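Local coordinates for protein aldehyde dehydrogenase (Bartonella henselae, PDB 3I44) that probably oxidises aldehydes to carboxylic acids with a nicotinamide coenzyme, at residues H41-V45 and A55-L59; I97-R101 and E209-A214; T108-M113 and I199-S203; A123-G128 and N172-N176. The protein carries 1 engineered substitution. All blocks are in the same frame, centred on the assembly; numbering follows the deposited sequence.

Contacts 1, 3 and 4 run from the surface toward the middle of the chain, while contact 2 lies to one side. Contact 1, a hairpin on the outer sheet, lays V45, A55 and I57 on P201 and L202 of contact 3; their centres are about 13 Å apart. Contact 3 holds two of the three protein ligands of the sodium ion, which V45 also approaches. It shares helix 202-213 with contact 2, about 17 Å away between centres. Contact 4, its centre about 11 Å from that of contact 3, packs P174 and M175 against S203 and carries N172 of the probable active site. Contact 2 reaches contact 4 through Y98, whose OH lies 2.7 Å from T125 O. The P174 side chain is about 10 Å from the sodium.

Contact 1 of 4, residues H41-V45 and A55-L59; sequences HDLYV and AVISL
L59 reaches under H41 at the open end of this antiparallel hairpin, its CD1 methyl lying over one face of the imidazole, 4.2 Å from the ring centroid, in a CH-pi contact. H41 has CG anti to its backbone N (chi1 -171°), which turns the ring so that one face meets L59 and brings ND1 to 3.6 Å from L59 CB. The other L59 methyl, CD2, meets L43 CD2 at 3.9 Å. On the same face of the sheet the V45 and I57 side chains cross at about a right angle, CG2 to CG2, and P201 lies beyond. The opposite face carries D42, Y44, V56 and S58. The end of Y44 comes obliquely to V56, with CD1 4.0 Å from V56 CB, while the ring edge receives A55 O in its plane. V56 CG2 touches the D42 carboxylate carbon. L43 and I57 exchange two backbone bonds, each 2.8 Å between N and O, and L59 N closes the end on H41 O. One water links H41 N, D42 OD1 and S58 OG; D42 OD2 also forms a salt bridge with R26 and S58 OG bonds to R26 O. The hairpin thus has an oily face turned to the protein body and a mixed face whose polar groups, with backbone bonds of V56, tie it to strand 23-30.

Contact 2 of 4, residues I97-R101 and E209-A214; sequences IYEKR and EILDEA
I97 and I210 form the apolar centre where the end of helix 84-100 meets helix 202-213. The two side chains slide past each other in opposite directions, with I97 CG2 3.7 Å from I210 CG2. The delta methyl of I97 runs on to A214, 3.9 Å from its CB, while I210 CD1 comes obliquely to Y98 CD1 at 4.1 Å. Y98 holds its ring beside this patch, its hydroxyl bonded to T125 O of helix 117-141. The aliphatic part of E213 passes over I97, so apolar and polar layers overlap here. Outward, a chi1 of -173° points the extended E213 chain to K100, and its OE1 takes K100 NZ at 2.8 Å through the syn lone pair. R101, bent twice along its chain, sends NH1 to E209 OE1 at 2.7 Å. E209 OE1 lies near the guanidinium plane, but NH1 meets it from above the carboxylate plane, the two planes being 54° apart. A water joins these two salt bridges: R101 NH1 donates to it and it donates to E213 OE2, 2.6 Å away, with a weaker bond to E209 O. One arginine and one lysine therefore face two carboxylates, and the water ties R101 to E213; the paired charges probably favour the ionised carboxylates at the outer margin of the buried isoleucines.

Contact 3 of 4, residues T108-M113 and I199-S203; sequences TISMEM and IAPLS. With NA (sodium ion), chain B.
The carboxylate of E112 reaches across to L202 and S203 at the opening of helix 202-213. S203 OG donates to E112 OE2 at 2.6 Å, on the syn lone pair, and S203 N bonds to E112 OE1 at 3.1 Å, 30° out of the carboxylate plane. L202 N adds a weak, sharply bent bond to OE1, only 2.7 Å long. A200 CB lies against the E112 carboxylate carbon at 3.6 Å. E112 gets there with CG wedged between backbone N and carbonyl carbon (chi1 75°) and an extended chain beyond; the helix start would probably favour its negative charge. Metal bonds come next. E112 O and I199 O bind the sodium ion at 2.4 Å and 2.3 Å, with I46 O and waters as further ligands. The bend at I199-P201 connects strand 191-195 of the Rossmann-like coenzyme domain to helix 202-213, and a cation at a comparable place is known in other aldehyde dehydrogenases. Apolar contacts fill in around the carboxylate. T108 CG2 presses on L202 CB at 3.5 Å, tighter than usual, while I109 CG1 touches S203 CB. M111, bent at its last torsion, brings its CE to L202 CD1, and M113 CB meets A200 CB at 4.2 Å.

Contact 4 of 4, residues A123-G128 and N172-N176; sequences AQTATG and NWPMN
Q124 lays its side-chain amide against one face of the W173 indole, where the loop entering helix 174-188 of the Rossmann-like coenzyme domain meets helix 117-141. This loop carries the Pro-Trp-Asn motif of aldehyde dehydrogenases, whose asparagine, here N172, in relatives helps stabilise the oxyanion; its ND2 bonds to Q301 O and its OD1 accepts from Q177 NE2. The tight part is the amide. Its plane is 23° from that of the indole, NE2 sits over the face toward the rim, and CD comes to 3.4 Å from W173 CE3. A bend at chi2 (-85°) turns the group back so that NE2 donates to N172 O at 3.0 Å, nearly straight (172°) and in the amide plane. N298 shares both ends, its ND2 on N172 O and its OD1 weakly on NE2. On the other amide atom, OE1 rests against P174 CD at 3.3 Å and takes a water that also donates to Q124 O and accepts from N176 N, so one water bridges the two backbones and the Q124 amide. A123 CB touches the far rim of the indole.

T127 and N176 make the looser side, where both, like W173, are partly exposed. N176 ND2 reaches T127 OG1 only weakly, at 3.4 Å. By analogy with relatives, W173 probably lines the aldehyde tunnel; its NE1 bonds to S302 OG. T127 is anchored from within its own helix: its N and OG1 approach A123 O from opposite faces of the carbonyl plane, OG1 at 2.9 Å.

Contact 1 of 4, residues H41-V45 and A55-L59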
loop_
_atom_site.group_PDB
_atom_site.type_symbol
_atom_site.label_atom_id
_atom_site.label_comp_id
_atom_site.label_asym_id
_atom_site.label_seq_id
_atom_site.Cartn_x
_atom_site.Cartn_y
_atom_site.Cartn_z
ATOM N N HIS A 41 4.142 -27.599 21.843
ATOM C CA HIS A 41 5.397 -26.822 21.775
ATOM C C HIS A 41 5.227 -25.728 22.818
ATOM O O HIS A 41 4.735 -24.639 22.519
ATOM C CB HIS A 41 5.652 -26.264 20.367
ATOM C CG HIS A 41 7.007 -25.644 20.187
ATOM N ND1 HIS A 41 7.359 -24.943 19.055
ATOM C CD2 HIS A 41 8.085 -25.594 21.007
ATOM C CE1 HIS A 41 8.594 -24.493 19.185
ATOM N NE2 HIS A 41 9.073 -24.902 20.349
ATOM N N ASP A 42 5.553 -26.086 24.064
ATOM C CA ASP A 42 5.263 -25.261 25.249
ATOM C C ASP A 42 6.163 -24.028 25.321
ATOM O O ASP A 42 7.344 -24.076 24.954
ATOM C CB ASP A 42 5.436 -26.061 26.533
ATOM C CG ASP A 42 4.262 -26.992 26.827
ATOM O OD1 ASP A 42 3.375 -27.154 25.949
ATOM O OD2 ASP A 42 4.228 -27.576 27.955
ATOM N N LEU A 43 5.591 -22.920 25.772
ATOM C CA LEU A 43 6.380 -21.724 26.044
ATOM C C LEU A 43 5.812 -21.078 27.289
ATOM O O LEU A 43 4.592 -20.917 27.434
ATOM C CB LEU A 43 6.390 -20.758 24.843
ATOM C CG LEU A 43 7.215 -19.465 25.013
ATOM C CD1 LEU A 43 8.704 -19.741 25.210
ATOM C CD2 LEU A 43 7.010 -18.543 23.804
ATOM N N TYR A 44 6.692 -20.764 28.225
ATOM C CA TYR A 44 6.262 -20.090 29.428
ATOM C C TYR A 44 6.128 -18.612 29.098
ATOM O O TYR A 44 6.977 -18.044 28.386
ATOM C CB TYR A 44 7.266 -20.283 30.563
ATOM C CG TYR A 44 7.189 -21.653 31.188
ATOM C CD1 TYR A 44 5.957 -22.214 31.526
ATOM C CD2 TYR A 44 8.346 -22.397 31.449
ATOM C CE1 TYR A 44 5.860 -23.473 32.085
ATOM C CE2 TYR A 44 8.260 -23.683 32.036
ATOM C CZ TYR A 44 7.004 -24.202 32.350
ATOM O OH TYR A 44 6.852 -25.453 32.927
ATOM N N VAL A 45 5.055 -18.014 29.598
ATOM C CA VAL A 45 4.915 -16.579 29.612
ATOM C C VAL A 45 5.515 -16.080 30.927
ATOM O O VAL A 45 5.073 -16.497 31.991
ATOM C CB VAL A 45 3.432 -16.160 29.512
ATOM C CG1 VAL A 45 3.299 -14.651 29.509
ATOM C CG2 VAL A 45 2.801 -16.759 28.262
ATOM N N ALA A 55 2.209 -18.419 33.127
ATOM C CA ALA A 55 1.347 -19.252 32.307
ATOM C C ALA A 55 2.171 -20.035 31.334
ATOM O O ALA A 55 3.339 -19.725 31.082
ATOM C CB ALA A 55 0.303 -18.387 31.538
ATOM N N VAL A 56 1.552 -21.059 30.777
ATOM C CA VAL A 56 2.142 -21.803 29.683
ATOM C C VAL A 56 1.219 -21.731 28.476
ATOM O O VAL A 56 0.007 -21.916 28.599
ATOM C CB VAL A 56 2.441 -23.290 30.078
ATOM C CG1 VAL A 56 1.190 -24.005 30.589
ATOM C CG2 VAL A 56 3.100 -24.042 28.874
ATOM N N ILE A 57 1.803 -21.446 27.312
ATOM C CA ILE A 57 1.079 -21.436 26.035
ATOM C C ILE A 57 1.723 -22.399 25.050
ATOM O O ILE A 57 2.810 -22.921 25.304
ATOM C CB ILE A 57 1.039 -20.000 25.399
ATOM C CG1 ILE A 57 2.451 -19.452 25.164
ATOM C CG2 ILE A 57 0.216 -19.089 26.272
ATOM C CD1 ILE A 57 2.525 -18.376 24.073
ATOM N N SER A 58 1.060 -22.614 23.917
ATOM C CA SER A 58 1.596 -23.424 22.829
ATOM C C SER A 58 2.043 -22.523 21.695
ATOM O O SER A 58 1.324 -21.584 21.350
ATOM C CB SER A 58 0.539 -24.387 22.296
ATOM O OG SER A 58 0.117 -25.289 23.287
ATOM N N LEU A 59 3.222 -22.798 21.131
ATOM C CA LEU A 59 3.674 -22.197 19.878
ATOM C C LEU A 59 3.163 -23.058 18.743
ATOM O O LEU A 59 3.545 -24.229 18.613
ATOM C CB LEU A 59 5.216 -22.096 19.826
ATOM C CG LEU A 59 5.802 -21.075 20.806
ATOM C CD1 LEU A 59 7.360 -21.020 20.771
ATOM C CD2 LEU A 59 5.200 -19.665 20.566
HETATM O O HOH W 1 1.984 -27.070 23.679
#

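Contact 2 of 4, residues I97-R101 and E209-A214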
loop_
_atom_site.group_PDB
_atom_site.type_symbol
_atom_site.label_atom_id
_atom_site.label_comp_id
_atom_site.label_asym_id
_atom_site.label_seq_id
_atom_site.Cartn_x
_atom_site.Cartn_y
_atom_site.Cartn_z
ATOM N N ILE A 97 -19.139 -6.593 26.675
ATOM C CA ILE A 97 -18.433 -7.641 27.402
ATOM C C ILE A 97 -17.002 -7.186 27.757
ATOM O O ILE A 97 -16.504 -7.488 28.826
ATOM C CB ILE A 97 -18.453 -8.996 26.635
ATOM C CG1 ILE A 97 -19.906 -9.509 26.508
ATOM C CG2 ILE A 97 -17.564 -9.993 27.325
ATOM C CD1 ILE A 97 -20.177 -10.301 25.224
ATOM N N TYR A 98 -16.361 -6.433 26.869
ATOM C CA TYR A 98 -15.034 -5.873 27.141
ATOM C C TYR A 98 -15.028 -5.036 28.401
ATOM O O TYR A 98 -14.143 -5.211 29.248
ATOM C CB TYR A 98 -14.546 -5.038 25.961
ATOM C CG TYR A 98 -13.117 -4.523 26.033
ATOM C CD1 TYR A 98 -12.049 -5.228 25.431
ATOM C CD2 TYR A 98 -12.830 -3.313 26.649
ATOM C CE1 TYR A 98 -10.728 -4.716 25.461
ATOM C CE2 TYR A 98 -11.542 -2.813 26.686
ATOM C CZ TYR A 98 -10.492 -3.520 26.099
ATOM O OH TYR A 98 -9.226 -2.981 26.168
ATOM N N GLU A 99 -16.032 -4.165 28.553
ATOM C CA GLU A 99 -16.136 -3.340 29.755
ATOM C C GLU A 99 -16.386 -4.215 30.988
ATOM O O GLU A 99 -15.781 -3.985 32.055
ATOM C CB GLU A 99 -17.199 -2.223 29.652
ATOM C CG GLU A 99 -16.859 -1.040 28.773
ATOM C CD GLU A 99 -15.654 -0.205 29.240
ATOM O OE1 GLU A 99 -15.106 -0.432 30.349
ATOM O OE2 GLU A 99 -15.252 0.715 28.485
ATOM N N LYS A 100 -17.244 -5.221 30.848
ATOM C CA LYS A 100 -17.506 -6.135 31.966
ATOM C C LYS A 100 -16.216 -6.824 32.415
ATOM O O LYS A 100 -16.006 -7.033 33.599
ATOM C CB LYS A 100 -18.578 -7.175 31.625
ATOM C CG LYS A 100 -18.855 -8.187 32.780
ATOM C CD LYS A 100 -20.077 -9.065 32.510
ATOM C CE LYS A 100 -19.805 -10.021 31.354
ATOM N NZ LYS A 100 -20.865 -11.066 31.173
ATOM N N ARG A 101 -15.310 -7.105 31.487
ATOM C CA ARG A 101 -14.095 -7.835 31.848
ATOM C C ARG A 101 -12.861 -6.956 31.986
ATOM O O ARG A 101 -11.728 -7.462 32.041
ATOM C CB ARG A 101 -13.895 -8.956 30.834
ATOM C CG ARG A 101 -15.034 -9.952 30.883
ATOM C CD ARG A 101 -14.648 -11.188 31.654
ATOM N NE ARG A 101 -14.573 -12.329 30.773
ATOM C CZ ARG A 101 -13.818 -13.411 30.960
ATOM N NH1 ARG A 101 -13.861 -14.362 30.048
ATOM N NH2 ARG A 101 -13.011 -13.548 32.009
ATOM N N GLU A 209 -11.898 -14.796 24.350
ATOM C CA GLU A 209 -13.048 -15.172 25.182
ATOM C C GLU A 209 -14.164 -14.137 25.135
ATOM O O GLU A 209 -15.326 -14.488 25.232
ATOM C CB GLU A 209 -12.649 -15.353 26.644
ATOM C CG GLU A 209 -11.728 -16.522 26.920
ATOM C CD GLU A 209 -11.369 -16.608 28.414
ATOM O OE1 GLU A 209 -12.240 -16.401 29.261
ATOM O OE2 GLU A 209 -10.212 -16.822 28.752
ATOM N N ILE A 210 -13.802 -12.854 25.089
ATOM C CA ILE A 210 -14.799 -11.792 24.929
ATOM C C ILE A 210 -15.616 -12.015 23.653
ATOM O O ILE A 210 -16.853 -11.995 23.704
ATOM C CB ILE A 210 -14.161 -10.422 25.020
ATOM C CG1 ILE A 210 -13.705 -10.204 26.470
ATOM C CG2 ILE A 210 -15.151 -9.270 24.636
ATOM C CD1 ILE A 210 -12.665 -9.080 26.676
ATOM N N LEU A 211 -14.935 -12.316 22.541
ATOM C CA LEU A 211 -15.573 -12.456 21.235
ATOM C C LEU A 211 -16.445 -13.715 21.204
ATOM O O LEU A 211 -17.518 -13.749 20.631
ATOM C CB LEU A 211 -14.538 -12.498 20.090
ATOM C CG LEU A 211 -14.316 -11.140 19.419
ATOM C CD1 LEU A 211 -13.867 -10.080 20.434
ATOM C CD2 LEU A 211 -13.304 -11.283 18.279
ATOM N N ASP A 212 -15.983 -14.737 21.886
ATOM C CA ASP A 212 -16.726 -15.975 21.973
ATOM C C ASP A 212 -18.024 -15.767 22.759
ATOM O O ASP A 212 -19.065 -16.232 22.354
ATOM C CB ASP A 212 -15.846 -16.999 22.654
ATOM C CG ASP A 212 -16.508 -18.347 22.768
ATOM O OD1 ASP A 212 -16.922 -18.904 21.753
ATOM O OD2 ASP A 212 -16.564 -18.842 23.884
ATOM N N GLU A 213 -17.940 -15.045 23.881
ATOM C CA GLU A 213 -19.117 -14.713 24.698
ATOM C C GLU A 213 -20.090 -13.798 23.935
ATOM O O GLU A 213 -21.303 -13.842 24.155
ATOM C CB GLU A 213 -18.694 -14.068 26.015
ATOM C CG GLU A 213 -19.870 -13.841 26.999
ATOM C CD GLU A 213 -19.468 -13.265 28.368
ATOM O OE1 GLU A 213 -20.384 -12.809 29.096
ATOM O OE2 GLU A 213 -18.262 -13.252 28.717
ATOM N N ALA A 214 -19.551 -12.976 23.039
ATOM C CA ALA A 214 -20.358 -12.139 22.135
ATOM C C ALA A 214 -21.068 -12.949 21.048
ATOM O O ALA A 214 -21.830 -12.389 20.268
ATOM C CB ALA A 214 -19.481 -11.044 21.492
HETATM O O HOH W 2 -15.774 -13.409 28.025
#

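Contact 3 of 4, residues T108-M113 and I199-S203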
loop_
_atom_site.group_PDB
_atom_site.type_symbol
_atom_site.label_atom_id
_atom_site.label_comp_id
_atom_site.label_asym_id
_atom_site.label_seq_id
_atom_site.Cartn_x
_atom_site.Cartn_y
_atom_site.Cartn_z
ATOM N N THR A 108 -4.377 -8.976 33.703
ATOM C CA THR A 108 -3.705 -9.854 32.744
ATOM C C THR A 108 -2.560 -9.096 32.051
ATOM O O THR A 108 -1.415 -9.570 31.990
ATOM C CB THR A 108 -4.667 -10.374 31.735
ATOM O OG1 THR A 108 -5.726 -11.075 32.393
ATOM C CG2 THR A 108 -3.991 -11.304 30.720
ATOM N N ILE A 109 -2.856 -7.888 31.579
ATOM C CA ILE A 109 -1.836 -7.076 30.923
ATOM C C ILE A 109 -0.694 -6.737 31.868
ATOM O O ILE A 109 0.479 -6.914 31.516
ATOM C CB ILE A 109 -2.423 -5.794 30.313
ATOM C CG1 ILE A 109 -3.362 -6.171 29.139
ATOM C CG2 ILE A 109 -1.268 -4.847 29.902
ATOM C CD1 ILE A 109 -4.175 -4.975 28.512
ATOM N N SER A 110 -1.041 -6.258 33.069
ATOM C CA SER A 110 -0.046 -5.943 34.101
ATOM C C SER A 110 0.884 -7.144 34.345
ATOM O O SER A 110 2.118 -7.021 34.300
ATOM C CB SER A 110 -0.753 -5.563 35.408
ATOM O OG SER A 110 0.157 -5.075 36.358
ATOM N N MET A 111 0.277 -8.300 34.568
ATOM C CA MET A 111 1.043 -9.525 34.838
ATOM C C MET A 111 1.986 -9.956 33.725
ATOM O O MET A 111 3.136 -10.271 33.997
ATOM C CB MET A 111 0.093 -10.693 35.149
ATOM C CG MET A 111 0.800 -12.027 35.315
ATOM S SD MET A 111 -0.329 -13.306 35.957
ATOM C CE MET A 111 -1.150 -13.860 34.495
ATOM N N GLU A 112 1.494 -9.985 32.485
ATOM C CA GLU A 112 2.241 -10.533 31.327
ATOM C C GLU A 112 3.288 -9.585 30.740
ATOM O O GLU A 112 4.289 -10.053 30.196
ATOM C CB GLU A 112 1.260 -10.997 30.226
ATOM C CG GLU A 112 0.617 -9.842 29.433
ATOM C CD GLU A 112 -0.405 -10.275 28.351
ATOM O OE1 GLU A 112 -0.660 -11.463 28.220
ATOM O OE2 GLU A 112 -0.903 -9.403 27.590
ATOM N N MET A 113 3.083 -8.255 30.834
ATOM C CA MET A 113 4.063 -7.324 30.274
ATOM C C MET A 113 4.561 -6.227 31.210
ATOM O O MET A 113 5.417 -5.430 30.838
ATOM C CB MET A 113 3.613 -6.787 28.892
ATOM C CG MET A 113 2.251 -6.142 28.816
ATOM S SD MET A 113 2.286 -4.542 29.626
ATOM C CE MET A 113 3.564 -3.661 28.689
ATOM N N ILE A 199 5.294 -13.305 23.894
ATOM C CA ILE A 199 5.692 -12.877 25.234
ATOM C C ILE A 199 4.591 -12.150 26.010
ATOM O O ILE A 199 4.776 -11.908 27.198
ATOM C CB ILE A 199 7.026 -12.100 25.256
ATOM C CG1 ILE A 199 6.881 -10.701 24.732
ATOM C CG2 ILE A 199 8.166 -12.865 24.439
ATOM C CD1 ILE A 199 8.164 -9.861 24.914
ATOM N N ALA A 200 3.456 -11.825 25.372
ATOM C CA ALA A 200 2.294 -11.230 26.081
ATOM C C ALA A 200 0.973 -11.617 25.400
ATOM O O ALA A 200 0.247 -10.748 24.890
ATOM C CB ALA A 200 2.427 -9.690 26.128
ATOM N N PRO A 201 0.673 -12.933 25.329
ATOM C CA PRO A 201 -0.467 -13.420 24.560
ATOM C C PRO A 201 -1.765 -13.501 25.348
ATOM O O PRO A 201 -2.843 -13.665 24.751
ATOM C CB PRO A 201 -0.035 -14.846 24.212
ATOM C CG PRO A 201 0.657 -15.276 25.424
ATOM C CD PRO A 201 1.421 -14.048 25.926
ATOM N N LEU A 202 -1.671 -13.442 26.666
ATOM C CA LEU A 202 -2.821 -13.721 27.502
ATOM C C LEU A 202 -3.953 -12.693 27.308
ATOM O O LEU A 202 -5.127 -13.059 27.302
ATOM C CB LEU A 202 -2.422 -13.848 28.975
ATOM C CG LEU A 202 -1.394 -14.932 29.368
ATOM C CD1 LEU A 202 -1.092 -14.840 30.851
ATOM C CD2 LEU A 202 -1.821 -16.363 28.991
ATOM N N SER A 203 -3.599 -11.430 27.100
ATOM C CA SER A 203 -4.606 -10.399 26.928
ATOM C C SER A 203 -5.439 -10.694 25.690
ATOM O O SER A 203 -6.652 -10.592 25.744
ATOM C CB SER A 203 -3.982 -9.008 26.890
ATOM O OG SER A 203 -2.868 -8.925 26.020
HETATM NA NA NA B . 5.696 -11.790 29.324
HETATM O O HOH W 3 7.617 -11.150 29.199
HETATM O O HOH W 4 7.094 -13.842 28.388
#

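Contact 4 of 4, residues A123-G128 and N172-N176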
loop_
_atom_site.group_PDB
_atom_site.type_symbol
_atom_site.label_atom_id
_atom_site.label_comp_id
_atom_site.label_asym_id
_atom_site.label_seq_id
_atom_site.Cartn_x
_atom_site.Cartn_y
_atom_site.Cartn_z
ATOM N N ALA A 123 -5.177 3.133 30.889
ATOM C CA ALA A 123 -4.563 3.404 29.603
ATOM C C ALA A 123 -4.494 2.129 28.776
ATOM O O ALA A 123 -5.097 2.070 27.725
ATOM C CB ALA A 123 -3.206 4.036 29.783
ATOM N N GLN A 124 -3.821 1.081 29.259
ATOM C CA GLN A 124 -3.708 -0.163 28.453
ATOM C C GLN A 124 -5.104 -0.714 28.096
ATOM O O GLN A 124 -5.367 -1.059 26.937
ATOM C CB GLN A 124 -2.851 -1.215 29.160
ATOM C CG GLN A 124 -1.354 -0.851 29.278
ATOM C CD GLN A 124 -0.568 -1.241 28.038
ATOM O OE1 GLN A 124 -1.122 -1.803 27.081
ATOM N NE2 GLN A 124 0.736 -0.931 28.035
ATOM N N THR A 125 -5.993 -0.807 29.079
ATOM C CA THR A 125 -7.297 -1.381 28.830
ATOM C C THR A 125 -8.279 -0.333 28.263
ATOM O O THR A 125 -8.926 -0.583 27.272
ATOM C CB THR A 125 -7.872 -2.063 30.077
ATOM O OG1 THR A 125 -6.963 -3.089 30.523
ATOM C CG2 THR A 125 -9.247 -2.685 29.747
ATOM N N ALA A 126 -8.329 0.843 28.850
ATOM C CA ALA A 126 -9.223 1.899 28.391
ATOM C C ALA A 126 -9.002 2.346 26.943
ATOM O O ALA A 126 -9.965 2.689 26.303
ATOM C CB ALA A 126 -9.118 3.147 29.339
ATOM N N THR A 127 -7.763 2.358 26.420
ATOM C CA THR A 127 -7.575 2.723 25.012
ATOM C C THR A 127 -8.294 1.740 24.072
ATOM O O THR A 127 -8.837 2.149 23.052
ATOM C CB THR A 127 -6.086 2.928 24.606
ATOM O OG1 THR A 127 -5.313 1.721 24.822
ATOM C CG2 THR A 127 -5.530 4.060 25.410
ATOM N N GLY A 128 -8.350 0.464 24.465
ATOM C CA GLY A 128 -9.138 -0.545 23.737
ATOM C C GLY A 128 -10.583 -0.131 23.573
ATOM O O GLY A 128 -11.134 -0.120 22.432
ATOM N N ASN A 172 3.587 -4.482 23.694
ATOM C CA ASN A 172 3.760 -3.237 24.418
ATOM C C ASN A 172 2.476 -2.473 24.737
ATOM O O ASN A 172 2.410 -1.834 25.774
ATOM C CB ASN A 172 4.794 -2.321 23.748
ATOM C CG ASN A 172 4.388 -1.856 22.359
ATOM O OD1 ASN A 172 3.840 -2.626 21.577
ATOM N ND2 ASN A 172 4.698 -0.608 22.033
ATOM N N TRP A 173 1.502 -2.496 23.838
ATOM C CA TRP A 173 0.211 -1.889 24.070
ATOM C C TRP A 173 -0.825 -2.881 23.499
ATOM O O TRP A 173 -1.530 -2.586 22.505
ATOM C CB TRP A 173 0.137 -0.527 23.370
ATOM C CG TRP A 173 0.795 0.599 24.101
ATOM C CD1 TRP A 173 2.014 1.148 23.841
ATOM C CD2 TRP A 173 0.237 1.350 25.161
ATOM N NE1 TRP A 173 2.260 2.195 24.703
ATOM C CE2 TRP A 173 1.181 2.325 25.534
ATOM C CE3 TRP A 173 -0.982 1.295 25.846
ATOM C CZ2 TRP A 173 0.942 3.238 26.551
ATOM C CZ3 TRP A 173 -1.212 2.201 26.869
ATOM C CH2 TRP A 173 -0.258 3.154 27.212
ATOM N N PRO A 174 -0.896 -4.075 24.104
ATOM C CA PRO A 174 -1.573 -5.200 23.429
ATOM C C PRO A 174 -3.046 -4.962 23.010
ATOM O O PRO A 174 -3.392 -5.271 21.889
ATOM C CB PRO A 174 -1.451 -6.352 24.440
ATOM C CG PRO A 174 -0.952 -5.732 25.737
ATOM C CD PRO A 174 -0.235 -4.471 25.359
ATOM N N MET A 175 -3.899 -4.440 23.887
ATOM C CA MET A 175 -5.307 -4.247 23.562
ATOM C C MET A 175 -5.499 -3.042 22.663
ATOM O O MET A 175 -6.415 -3.052 21.842
ATOM C CB MET A 175 -6.190 -4.079 24.806
ATOM C CG MET A 175 -6.790 -5.339 25.352
ATOM S SD MET A 175 -7.518 -6.434 24.139
ATOM C CE MET A 175 -6.161 -7.582 23.929
ATOM N N ASN A 176 -4.646 -2.024 22.803
ATOM C CA ASN A 176 -4.629 -0.942 21.847
ATOM C C ASN A 176 -4.486 -1.536 20.417
ATOM O O ASN A 176 -5.335 -1.322 19.545
ATOM C CB ASN A 176 -3.454 0.001 22.167
ATOM C CG ASN A 176 -3.429 1.234 21.301
ATOM O OD1 ASN A 176 -2.651 1.339 20.323
ATOM N ND2 ASN A 176 -4.223 2.221 21.687
HETATM O O HOH W 5 -3.242 -1.989 25.471
#